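Local structure of glycoside hydrolase family protein (Novosphingobium sp. PP1Y, 6Q2F) at residues V464-D468 / A510-P514; T177-Q181 / Y382-F388; L150-S156 / R442-L448; Q519-R524 / R555-L560. The protein probably hydrolyses terminal alpha-L-rhamnosyl residues from glycosides, acting as an alpha-L-rhamnosidase. The contacts are given in a common frame with arbitrary orientation. Numbering follows the deposited sequence.

Contact 1: V464-D468 / A510-P514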
# COMPACT_ATOMS: atom_id res chain seq x y z
N VAL A 464 -3.94 -11.90 16.31
CA VAL A 464 -4.81 -13.06 16.18
C VAL A 464 -4.46 -13.82 14.89
O VAL A 464 -4.03 -13.23 13.89
CB VAL A 464 -6.30 -12.67 16.19
CG1 VAL A 464 -6.69 -11.92 14.89
CG2 VAL A 464 -7.19 -13.91 16.34
N ASP A 465 -4.62 -15.13 14.92
CA ASP A 465 -4.38 -16.00 13.78
C ASP A 465 -5.24 -15.55 12.59
O ASP A 465 -6.46 -15.70 12.60
CB ASP A 465 -4.69 -17.46 14.18
CG ASP A 465 -4.54 -18.44 13.01
OD1 ASP A 465 -4.38 -17.99 11.86
OD2 ASP A 465 -4.60 -19.67 13.26
N LYS A 466 -4.60 -14.97 11.57
CA LYS A 466 -5.31 -14.33 10.48
C LYS A 466 -6.02 -15.32 9.56
O LYS A 466 -6.83 -14.90 8.73
CB LYS A 466 -4.34 -13.46 9.68
CG LYS A 466 -3.48 -12.50 10.53
CD LYS A 466 -4.27 -11.25 10.91
CE LYS A 466 -3.43 -10.33 11.83
NZ LYS A 466 -3.84 -10.40 13.28
N PHE A 467 -5.71 -16.61 9.67
CA PHE A 467 -6.32 -17.64 8.84
C PHE A 467 -7.48 -18.36 9.52
O PHE A 467 -8.06 -19.26 8.91
CB PHE A 467 -5.24 -18.65 8.41
CG PHE A 467 -3.96 -18.02 7.93
CD1 PHE A 467 -3.97 -17.19 6.81
CD2 PHE A 467 -2.76 -18.27 8.58
CE1 PHE A 467 -2.80 -16.60 6.36
CE2 PHE A 467 -1.58 -17.68 8.13
CZ PHE A 467 -1.61 -16.83 7.02
N ASP A 468 -7.82 -17.98 10.75
CA ASP A 468 -8.83 -18.66 11.56
C ASP A 468 -9.99 -17.71 11.81
O ASP A 468 -9.91 -16.84 12.68
CB ASP A 468 -8.22 -19.14 12.88
CG ASP A 468 -9.19 -20.00 13.70
OD1 ASP A 468 -10.33 -19.56 13.95
OD2 ASP A 468 -8.80 -21.13 14.07
N ALA A 510 3.34 -16.32 8.88
CA ALA A 510 2.64 -17.45 9.47
C ALA A 510 2.19 -18.41 8.37
O ALA A 510 1.81 -17.99 7.27
CB ALA A 510 1.44 -16.97 10.27
N ASN A 511 2.25 -19.72 8.65
CA ASN A 511 1.92 -20.67 7.60
C ASN A 511 1.21 -21.90 8.15
O ASN A 511 1.30 -22.98 7.53
CB ASN A 511 3.18 -21.11 6.83
CG ASN A 511 4.12 -21.98 7.66
OD1 ASN A 511 3.92 -22.19 8.86
ND2 ASN A 511 5.17 -22.47 7.01
N TRP A 512 0.56 -21.80 9.30
CA TRP A 512 -0.28 -22.89 9.79
C TRP A 512 -1.51 -22.31 10.47
O TRP A 512 -1.47 -21.23 11.07
CB TRP A 512 0.45 -23.83 10.76
CG TRP A 512 -0.48 -24.91 11.25
CD1 TRP A 512 -1.10 -24.96 12.45
CD2 TRP A 512 -0.95 -26.04 10.50
NE1 TRP A 512 -1.91 -26.07 12.52
CE2 TRP A 512 -1.84 -26.74 11.32
CE3 TRP A 512 -0.68 -26.53 9.21
CZ2 TRP A 512 -2.46 -27.92 10.92
CZ3 TRP A 512 -1.32 -27.69 8.80
CH2 TRP A 512 -2.19 -28.37 9.65
N THR A 513 -2.60 -23.05 10.37
CA THR A 513 -3.80 -22.73 11.12
C THR A 513 -4.53 -24.05 11.33
O THR A 513 -4.41 -24.94 10.48
CB THR A 513 -4.67 -21.67 10.39
OG1 THR A 513 -5.64 -21.11 11.27
CG2 THR A 513 -5.37 -22.27 9.16
N PRO A 514 -5.24 -24.22 12.44
CA PRO A 514 -5.67 -25.59 12.82
C PRO A 514 -6.57 -26.29 11.79
O PRO A 514 -6.45 -27.51 11.62
CB PRO A 514 -6.40 -25.36 14.15
CG PRO A 514 -5.66 -24.18 14.75
CD PRO A 514 -5.42 -23.25 13.54
O HOH W 1 -1.44 -18.61 11.86
O HOH W 2 -7.95 -22.59 11.41
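The Phe467 ring lies along the 510-514 backbone and meets it with its edge: CE2 is 3.5 Å from Ala510 O and CD2 is 4.1 Å from Trp512 O. Apolar packing adds to this, Phe467 CE2 lying 3.8 Å from Ala510 CB and Phe467 CB 3.7 Å from Thr513 CB. Neither segment is regular, and one direct hydrogen bond joins them: Thr513 OG1 donates to Asp465 OD2 at 2.7 Å. The other carboxylate oxygen shapes its own loop: Phe467 N donates to Asp465 OD1 at 2.9 Å, an Asx turn inside the type I turn Asp465-Asp468, which Asp468 N closes onto Asp465 O at 3.2 Å. Two waters extend the join. Water 1 donates to Trp512 O (2.7 Å) and weakly to Asp465 OD1 (3.0 Å); water 2 donates to Thr513 OG1 (2.7 Å) and Asp468 OD2 (3.2 Å). Asp468 is also the N-cap of helix 469-487, its OD1 accepting from Ala471 N. The contact thus joins two loops that each lead into a helix, 469-487 and 516-524, while Lys151 of strand 151-160 forms a salt bridge with Asp465 and helix 543-575 packs against Lys466, Asn511 and Trp512.

Contact 2: T177-Q181 / Y382-F388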
# COMPACT_ATOMS: atom_id res chain seq x y z
N THR A 177 8.62 -19.74 20.64
CA THR A 177 8.03 -18.62 19.93
C THR A 177 9.09 -17.96 19.04
O THR A 177 10.21 -17.68 19.50
CB THR A 177 7.46 -17.64 20.94
OG1 THR A 177 6.35 -18.25 21.60
CG2 THR A 177 7.00 -16.36 20.25
N GLY A 178 8.76 -17.72 17.78
CA GLY A 178 9.74 -17.25 16.83
C GLY A 178 9.35 -17.62 15.41
O GLY A 178 8.25 -18.12 15.18
N PRO A 179 10.25 -17.40 14.44
CA PRO A 179 9.85 -17.49 13.03
C PRO A 179 10.01 -18.88 12.42
O PRO A 179 9.43 -19.16 11.37
CB PRO A 179 10.79 -16.48 12.34
CG PRO A 179 12.03 -16.52 13.19
CD PRO A 179 11.54 -16.70 14.61
N PHE A 180 10.88 -19.70 12.98
CA PHE A 180 11.13 -21.00 12.40
C PHE A 180 11.78 -21.97 13.36
O PHE A 180 12.76 -21.63 13.97
CB PHE A 180 12.04 -20.77 11.23
CG PHE A 180 12.45 -21.99 10.52
CD1 PHE A 180 13.55 -22.68 10.91
CD2 PHE A 180 11.76 -22.41 9.42
CE1 PHE A 180 13.94 -23.79 10.24
CE2 PHE A 180 12.14 -23.53 8.74
CZ PHE A 180 13.23 -24.22 9.16
N GLN A 181 11.24 -23.16 13.49
CA GLN A 181 11.80 -24.18 14.36
C GLN A 181 12.16 -23.65 15.73
O GLN A 181 11.32 -23.22 16.48
CB GLN A 181 12.91 -24.98 13.69
CG GLN A 181 12.47 -25.85 12.54
CD GLN A 181 11.71 -27.07 12.98
OE1 GLN A 181 10.75 -26.98 13.66
NE2 GLN A 181 12.18 -28.22 12.60
N TYR A 382 12.89 -24.48 0.07
CA TYR A 382 11.61 -24.88 0.65
C TYR A 382 11.13 -23.88 1.69
O TYR A 382 9.92 -23.66 1.83
CB TYR A 382 11.71 -26.29 1.25
CG TYR A 382 12.20 -26.38 2.68
CD1 TYR A 382 11.31 -26.25 3.75
CD2 TYR A 382 13.54 -26.59 2.96
CE1 TYR A 382 11.75 -26.32 5.06
CE2 TYR A 382 13.99 -26.67 4.27
CZ TYR A 382 13.09 -26.53 5.31
OH TYR A 382 13.55 -26.61 6.62
N GLU A 383 12.06 -23.27 2.45
CA GLU A 383 11.64 -22.33 3.49
C GLU A 383 10.77 -21.22 2.91
O GLU A 383 9.70 -20.92 3.46
CB GLU A 383 12.87 -21.74 4.19
CG GLU A 383 13.71 -22.77 4.96
CD GLU A 383 14.91 -23.22 4.16
OE1 GLU A 383 14.92 -22.95 2.95
OE2 GLU A 383 15.83 -23.84 4.73
N THR A 384 11.18 -20.61 1.80
CA THR A 384 10.35 -19.55 1.23
C THR A 384 9.11 -20.13 0.56
O THR A 384 8.02 -19.55 0.69
CB THR A 384 11.15 -18.66 0.27
OG1 THR A 384 10.29 -17.65 -0.29
CG2 THR A 384 11.78 -19.44 -0.86
N LYS A 385 9.23 -21.28 -0.11
CA LYS A 385 8.06 -21.86 -0.77
C LYS A 385 7.00 -22.30 0.24
O LYS A 385 5.82 -22.31 -0.09
CB LYS A 385 8.47 -23.05 -1.65
CG LYS A 385 9.25 -22.67 -2.90
CD LYS A 385 9.89 -23.92 -3.54
CE LYS A 385 10.68 -23.55 -4.80
NZ LYS A 385 11.44 -24.71 -5.36
N ALA A 386 7.42 -22.65 1.45
CA ALA A 386 6.49 -23.03 2.51
C ALA A 386 5.95 -21.83 3.26
O ALA A 386 5.16 -22.01 4.20
CB ALA A 386 7.16 -23.99 3.50
N GLY A 387 6.35 -20.62 2.89
CA GLY A 387 5.79 -19.44 3.51
C GLY A 387 6.47 -18.97 4.77
O GLY A 387 5.92 -18.10 5.47
N PHE A 388 7.64 -19.50 5.11
CA PHE A 388 8.36 -18.98 6.26
C PHE A 388 9.01 -17.64 5.96
O PHE A 388 9.32 -16.89 6.89
CB PHE A 388 9.43 -19.97 6.73
CG PHE A 388 8.87 -21.20 7.38
CD1 PHE A 388 8.31 -21.13 8.65
CD2 PHE A 388 8.91 -22.42 6.73
CE1 PHE A 388 7.79 -22.26 9.25
CE2 PHE A 388 8.40 -23.56 7.33
CZ PHE A 388 7.84 -23.47 8.60
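A T-shaped aromatic pair joins the 177-181 loop to the end of helix 382-385, where Gly387 forms a Schellman motif. The evidence for the motif is a positive phi of 87° at Gly387 together with two bonds back into the last turn, Phe388 N to Glu383 O (3.0 Å) and Gly387 N to Thr384 O (3.0 Å). This reversal brings Phe388, in the m rotamer (chi1 -71°), round to the loop. Phe180, whose CA-CB bond points toward the 382-388 segment, has chi1 at 178° (t); its ring edge meets the Phe388 face with centroids 4.9 Å apart and planes at 80°, the closest atoms being Phe180 CD2 and Phe388 CG at 3.7 Å. Tyr382 takes chi1 of 87° (p): its CA-CB bond points sideways, yet the ring swings in until OH lies 3.5 Å from Phe180 CZ. Glu383 adds its aliphatic part, CG standing 4.2 Å from Phe180 CE2, while its carboxylate bonds Thr317. Phe388 also touches Lys152 and Trp155 of strand 151-160. Before Phe180, the loop backbone approaches the Phe388 ring as well, Pro179 O lying 3.5 Å from Phe388 CD1.

Contact 3: L150-S156 / R442-L448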
# COMPACT_ATOMS: atom_id res chain seq x y z
N LEU A 150 -0.79 -16.09 15.83
CA LEU A 150 -0.25 -16.54 14.55
C LEU A 150 0.65 -17.75 14.77
O LEU A 150 1.40 -17.81 15.75
CB LEU A 150 0.53 -15.41 13.88
CG LEU A 150 -0.32 -14.28 13.26
CD1 LEU A 150 0.54 -13.04 13.11
CD2 LEU A 150 -0.86 -14.74 11.91
N LYS A 151 0.58 -18.71 13.85
CA LYS A 151 1.22 -20.01 14.01
C LYS A 151 2.11 -20.33 12.82
O LYS A 151 1.78 -20.03 11.67
CB LYS A 151 0.20 -21.13 14.14
CG LYS A 151 -0.72 -21.01 15.33
CD LYS A 151 -1.90 -21.96 15.14
CE LYS A 151 -2.98 -21.71 16.15
NZ LYS A 151 -3.72 -20.46 15.82
N LYS A 152 3.23 -21.01 13.10
CA LYS A 152 4.12 -21.53 12.08
C LYS A 152 4.27 -23.03 12.28
O LYS A 152 4.28 -23.52 13.42
CB LYS A 152 5.51 -20.89 12.16
CG LYS A 152 6.13 -21.07 13.56
CD LYS A 152 7.60 -20.91 13.57
CE LYS A 152 8.16 -21.35 14.90
NZ LYS A 152 7.63 -20.58 16.05
N LEU A 153 4.43 -23.75 11.17
CA LEU A 153 4.66 -25.19 11.23
C LEU A 153 6.06 -25.48 11.76
O LEU A 153 7.03 -24.81 11.40
CB LEU A 153 4.47 -25.78 9.83
CG LEU A 153 4.28 -27.30 9.65
CD1 LEU A 153 2.95 -27.76 10.24
CD2 LEU A 153 4.38 -27.68 8.18
N VAL A 154 6.17 -26.50 12.62
CA VAL A 154 7.45 -26.97 13.16
C VAL A 154 7.40 -28.49 13.16
O VAL A 154 6.34 -29.11 13.03
CB VAL A 154 7.74 -26.46 14.60
CG1 VAL A 154 8.09 -24.96 14.59
CG2 VAL A 154 6.56 -26.73 15.48
N TRP A 155 8.57 -29.11 13.33
CA TRP A 155 8.60 -30.56 13.19
C TRP A 155 9.83 -31.14 13.86
O TRP A 155 10.85 -30.47 14.00
CB TRP A 155 8.58 -31.00 11.72
CG TRP A 155 9.70 -30.40 10.93
CD1 TRP A 155 10.93 -30.94 10.72
CD2 TRP A 155 9.69 -29.13 10.27
NE1 TRP A 155 11.69 -30.08 9.96
CE2 TRP A 155 10.95 -28.96 9.67
CE3 TRP A 155 8.73 -28.13 10.12
CZ2 TRP A 155 11.28 -27.82 8.92
CZ3 TRP A 155 9.07 -26.98 9.39
CH2 TRP A 155 10.34 -26.84 8.80
N SER A 156 9.70 -32.41 14.27
CA SER A 156 10.82 -33.27 14.59
C SER A 156 10.81 -34.45 13.63
O SER A 156 9.77 -34.78 13.04
CB SER A 156 10.76 -33.79 16.03
OG SER A 156 9.78 -34.81 16.13
N ARG A 442 7.02 -35.75 12.73
CA ARG A 442 6.07 -35.29 13.68
C ARG A 442 5.91 -33.81 13.43
O ARG A 442 6.81 -33.03 13.66
CB ARG A 442 6.47 -35.57 15.11
CG ARG A 442 5.44 -35.09 16.09
CD ARG A 442 5.75 -35.53 17.50
NE ARG A 442 4.85 -34.95 18.46
CZ ARG A 442 4.99 -35.06 19.77
NH1 ARG A 442 6.00 -35.73 20.26
NH2 ARG A 442 4.12 -34.50 20.57
N LEU A 443 4.75 -33.44 12.95
CA LEU A 443 4.43 -32.05 12.67
C LEU A 443 3.70 -31.45 13.85
O LEU A 443 2.82 -32.08 14.44
CB LEU A 443 3.57 -31.95 11.41
CG LEU A 443 4.18 -32.60 10.17
CD1 LEU A 443 3.21 -32.49 9.01
CD2 LEU A 443 5.50 -31.93 9.84
N GLY A 444 4.06 -30.22 14.18
CA GLY A 444 3.32 -29.46 15.17
C GLY A 444 3.27 -28.02 14.75
O GLY A 444 3.69 -27.68 13.63
N TYR A 445 2.76 -27.15 15.61
CA TYR A 445 2.87 -25.72 15.37
C TYR A 445 3.29 -25.02 16.65
O TYR A 445 3.17 -25.56 17.76
CB TYR A 445 1.56 -25.12 14.82
CG TYR A 445 0.41 -25.05 15.81
CD1 TYR A 445 0.33 -24.02 16.75
CD2 TYR A 445 -0.61 -26.01 15.79
CE1 TYR A 445 -0.73 -23.95 17.65
CE2 TYR A 445 -1.67 -25.94 16.67
CZ TYR A 445 -1.72 -24.92 17.60
OH TYR A 445 -2.78 -24.87 18.49
N SER A 446 3.78 -23.81 16.47
CA SER A 446 4.14 -22.95 17.59
C SER A 446 3.92 -21.51 17.14
O SER A 446 3.56 -21.25 15.99
CB SER A 446 5.57 -23.23 18.05
OG SER A 446 6.49 -22.83 17.05
N LEU A 447 4.12 -20.58 18.06
CA LEU A 447 3.75 -19.18 17.84
C LEU A 447 4.85 -18.39 17.13
O LEU A 447 6.04 -18.61 17.33
CB LEU A 447 3.43 -18.52 19.18
CG LEU A 447 2.25 -19.17 19.92
CD1 LEU A 447 1.86 -18.31 21.10
CD2 LEU A 447 1.06 -19.38 18.95
N LEU A 448 4.41 -17.44 16.29
CA LEU A 448 5.29 -16.39 15.80
C LEU A 448 5.64 -15.40 16.91
O LEU A 448 6.77 -14.88 16.95
CB LEU A 448 4.63 -15.63 14.66
CG LEU A 448 5.13 -15.83 13.24
CD1 LEU A 448 4.94 -17.28 12.85
CD2 LEU A 448 4.35 -14.89 12.30
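Lys152 NZ donates to Ser446 OG at 2.7 Å, and the same ammonium bonds Thr176 and Gly178 in the loop beyond. The backbone ladder alongside is regular. Lys152 N to Ser446 O (2.9 Å) and Ser446 N to Lys152 O (3.1 Å) form one hydrogen-bonded pair; Val154 N to Gly444 O (2.9 Å) with Gly444 N to Val154 O (2.8 Å), and Ser156 N to Arg442 O (3.0 Å) with Arg442 N to Ser156 O (2.9 Å), form the next two. Leu448 N to Leu150 O (3.1 Å) extends the bonding past the strands. Between these, the non-hydrogen-bonded pairs come close, Leu153 CA lying 4.5 Å from Tyr445 CA, and CA-H...O contacts such as Trp155 CA to Arg442 O (3.1 Å) fill in. The strands are neighbours in a four-stranded antiparallel sheet, with 151-160 at one edge and 436-447 next to 206-217; their segment axes run at 141°, the departure from 180° reflecting the twist of the pair. On the Leu153, Trp155, Leu443 and Tyr445 face, Trp155 CB packs on Leu443 CD2 at 3.7 Å. Lys151 CD sits over the Tyr445 ring, 3.6 Å from its centroid, a CH-pi contact, while Lys151 NZ forms a salt bridge with Asp465. Trp512 meets the Tyr445 ring as well.

Contact 4: Q519-R524 / R555-L560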
# COMPACT_ATOMS: atom_id res chain seq x y z
N GLN A 519 -9.29 -26.81 4.99
CA GLN A 519 -9.34 -25.65 4.11
C GLN A 519 -8.64 -25.95 2.80
O GLN A 519 -9.13 -25.59 1.73
CB GLN A 519 -8.70 -24.42 4.77
CG GLN A 519 -9.33 -23.98 6.09
CD GLN A 519 -10.68 -23.31 5.90
OE1 GLN A 519 -11.28 -23.39 4.83
NE2 GLN A 519 -11.18 -22.68 6.95
N PHE A 520 -7.47 -26.59 2.86
CA PHE A 520 -6.74 -26.91 1.64
C PHE A 520 -7.57 -27.84 0.76
O PHE A 520 -7.69 -27.62 -0.45
CB PHE A 520 -5.40 -27.54 2.01
CG PHE A 520 -4.52 -27.86 0.83
CD1 PHE A 520 -4.77 -28.96 0.02
CD2 PHE A 520 -3.41 -27.07 0.55
CE1 PHE A 520 -3.95 -29.27 -1.04
CE2 PHE A 520 -2.58 -27.37 -0.51
CZ PHE A 520 -2.85 -28.48 -1.31
N GLN A 521 -8.15 -28.89 1.35
CA GLN A 521 -8.98 -29.81 0.59
C GLN A 521 -10.15 -29.08 -0.06
O GLN A 521 -10.45 -29.30 -1.24
CB GLN A 521 -9.50 -30.92 1.50
CG GLN A 521 -10.51 -31.81 0.84
CD GLN A 521 -9.86 -32.83 -0.05
OE1 GLN A 521 -8.97 -33.55 0.39
NE2 GLN A 521 -10.28 -32.89 -1.30
N ARG A 522 -10.82 -28.20 0.68
CA ARG A 522 -11.99 -27.54 0.13
C ARG A 522 -11.61 -26.56 -0.97
O ARG A 522 -12.33 -26.43 -1.97
CB ARG A 522 -12.77 -26.83 1.24
CG ARG A 522 -13.73 -25.72 0.73
CD ARG A 522 -14.39 -24.95 1.89
NE ARG A 522 -13.47 -23.99 2.52
CZ ARG A 522 -13.28 -22.74 2.09
NH1 ARG A 522 -13.91 -22.30 1.01
NH2 ARG A 522 -12.42 -21.94 2.73
N LEU A 523 -10.47 -25.88 -0.83
CA LEU A 523 -10.11 -24.83 -1.78
C LEU A 523 -9.30 -25.35 -2.96
O LEU A 523 -9.41 -24.79 -4.05
CB LEU A 523 -9.34 -23.70 -1.08
CG LEU A 523 -10.11 -22.78 -0.13
CD1 LEU A 523 -9.17 -22.05 0.86
CD2 LEU A 523 -10.90 -21.75 -0.93
N ARG A 524 -8.45 -26.35 -2.75
CA ARG A 524 -7.60 -26.85 -3.83
C ARG A 524 -8.10 -28.16 -4.43
O ARG A 524 -7.62 -28.56 -5.50
CB ARG A 524 -6.17 -27.05 -3.33
CG ARG A 524 -5.59 -25.85 -2.54
CD ARG A 524 -5.04 -24.80 -3.48
NE ARG A 524 -6.07 -23.97 -4.09
CZ ARG A 524 -6.54 -22.85 -3.54
NH1 ARG A 524 -6.08 -22.46 -2.36
NH2 ARG A 524 -7.47 -22.12 -4.17
N ARG A 555 -1.25 -20.59 -1.68
CA ARG A 555 -2.49 -20.01 -2.18
C ARG A 555 -3.62 -20.20 -1.19
O ARG A 555 -4.50 -19.33 -1.04
CB ARG A 555 -2.84 -20.62 -3.54
CG ARG A 555 -4.13 -20.07 -4.12
CD ARG A 555 -4.18 -20.27 -5.62
NE ARG A 555 -5.44 -19.78 -6.19
CZ ARG A 555 -5.64 -19.62 -7.49
NH1 ARG A 555 -4.67 -19.90 -8.35
NH2 ARG A 555 -6.81 -19.17 -7.92
N THR A 556 -3.62 -21.32 -0.48
CA THR A 556 -4.65 -21.51 0.53
C THR A 556 -4.50 -20.50 1.66
O THR A 556 -5.50 -19.98 2.17
CB THR A 556 -4.57 -22.94 1.06
OG1 THR A 556 -4.78 -23.85 -0.04
CG2 THR A 556 -5.62 -23.19 2.13
N LEU A 557 -3.27 -20.21 2.07
CA LEU A 557 -3.06 -19.20 3.10
C LEU A 557 -3.57 -17.85 2.63
O LEU A 557 -4.27 -17.14 3.36
CB LEU A 557 -1.58 -19.13 3.47
CG LEU A 557 -0.90 -20.38 4.06
CD1 LEU A 557 0.61 -20.21 4.12
CD2 LEU A 557 -1.45 -20.63 5.47
N ALA A 558 -3.25 -17.49 1.38
CA ALA A 558 -3.74 -16.23 0.82
C ALA A 558 -5.26 -16.20 0.78
O ALA A 558 -5.87 -15.19 1.13
CB ALA A 558 -3.15 -16.00 -0.57
N ASP A 559 -5.88 -17.32 0.38
CA ASP A 559 -7.34 -17.39 0.36
C ASP A 559 -7.92 -17.17 1.76
O ASP A 559 -8.93 -16.48 1.93
CB ASP A 559 -7.81 -18.75 -0.17
CG ASP A 559 -7.60 -18.92 -1.69
OD1 ASP A 559 -7.50 -17.89 -2.42
OD2 ASP A 559 -7.55 -20.09 -2.14
N LEU A 560 -7.31 -17.78 2.77
CA LEU A 560 -7.87 -17.69 4.11
C LEU A 560 -7.66 -16.31 4.71
O LEU A 560 -8.53 -15.80 5.42
CB LEU A 560 -7.28 -18.80 5.00
CG LEU A 560 -7.58 -20.26 4.58
CD1 LEU A 560 -6.83 -21.25 5.45
CD2 LEU A 560 -9.07 -20.57 4.62
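This is a nearly perpendicular helix-helix contact between helices 516-524 and 543-575, both in the connection between adjacent parallel strands 497-502 and 579-582 of the (beta/alpha)8-type barrel. The segment axes come within 9.9 Å at a crossing angle of 93°, so the helices touch over a short patch, with Phe520 CA and Thr556 CA 5.9 Å apart. Thr556 is the centrepiece: its side chain is a knob in the hole formed by Gln519, Phe520, Leu523 and Arg524, with CG2 3.9 Å from Leu523 CD1. Arg524 supplies the polar clamp. Its NH1 donates to Thr556 OG1 (3.0 Å), which also bonds Asp552 O one turn earlier, and to Asp559 OD2 (2.8 Å); NH2 donates to Asp559 OD2 as well (2.9 Å), completing a salt bridge. Arg555 CG lies over one face of that guanidinium, 3.6 Å from Arg524 NH1, while the Arg555 charge pairs with Glu740. Leu560 adds apolar contacts, its CD2 4.0 Å from Leu523 CD1 and 3.4 Å from Gln519 CD. Arg522 NH2 holds Gln519 OE1 at 2.8 Å within the first helix. Earlier in that helix, Met516 packs against Thr556, Leu557 and Leu560, and the Phe520 ring meets Tyr526 edge-to-face and also meets Phe549 of helix 543-575.

All four contacts lie on the same side of the chain's centre. Contact 2 is nested in the long chain excursion closed by contact 3; contacts 1 and 4 follow in order. Contacts 2 and 3 have centres about 9 Å apart, while the centre of contact 1 lies about 11 to 13 Å from those of the other three, and it touches each. Asn511 links contact 1 to all of them: ND2 bonds Ala386 O (2.9 Å), OD1 bonds Leu153 N (2.8 Å), and Asn511 CA packs on Leu557 CD1 (3.8 Å). Contact 4 touches neither 2 nor 3, so contact 1 connects the four-stranded antiparallel sheet holding 151-160 and 436-447 with barrel helices 516-524 and 543-575.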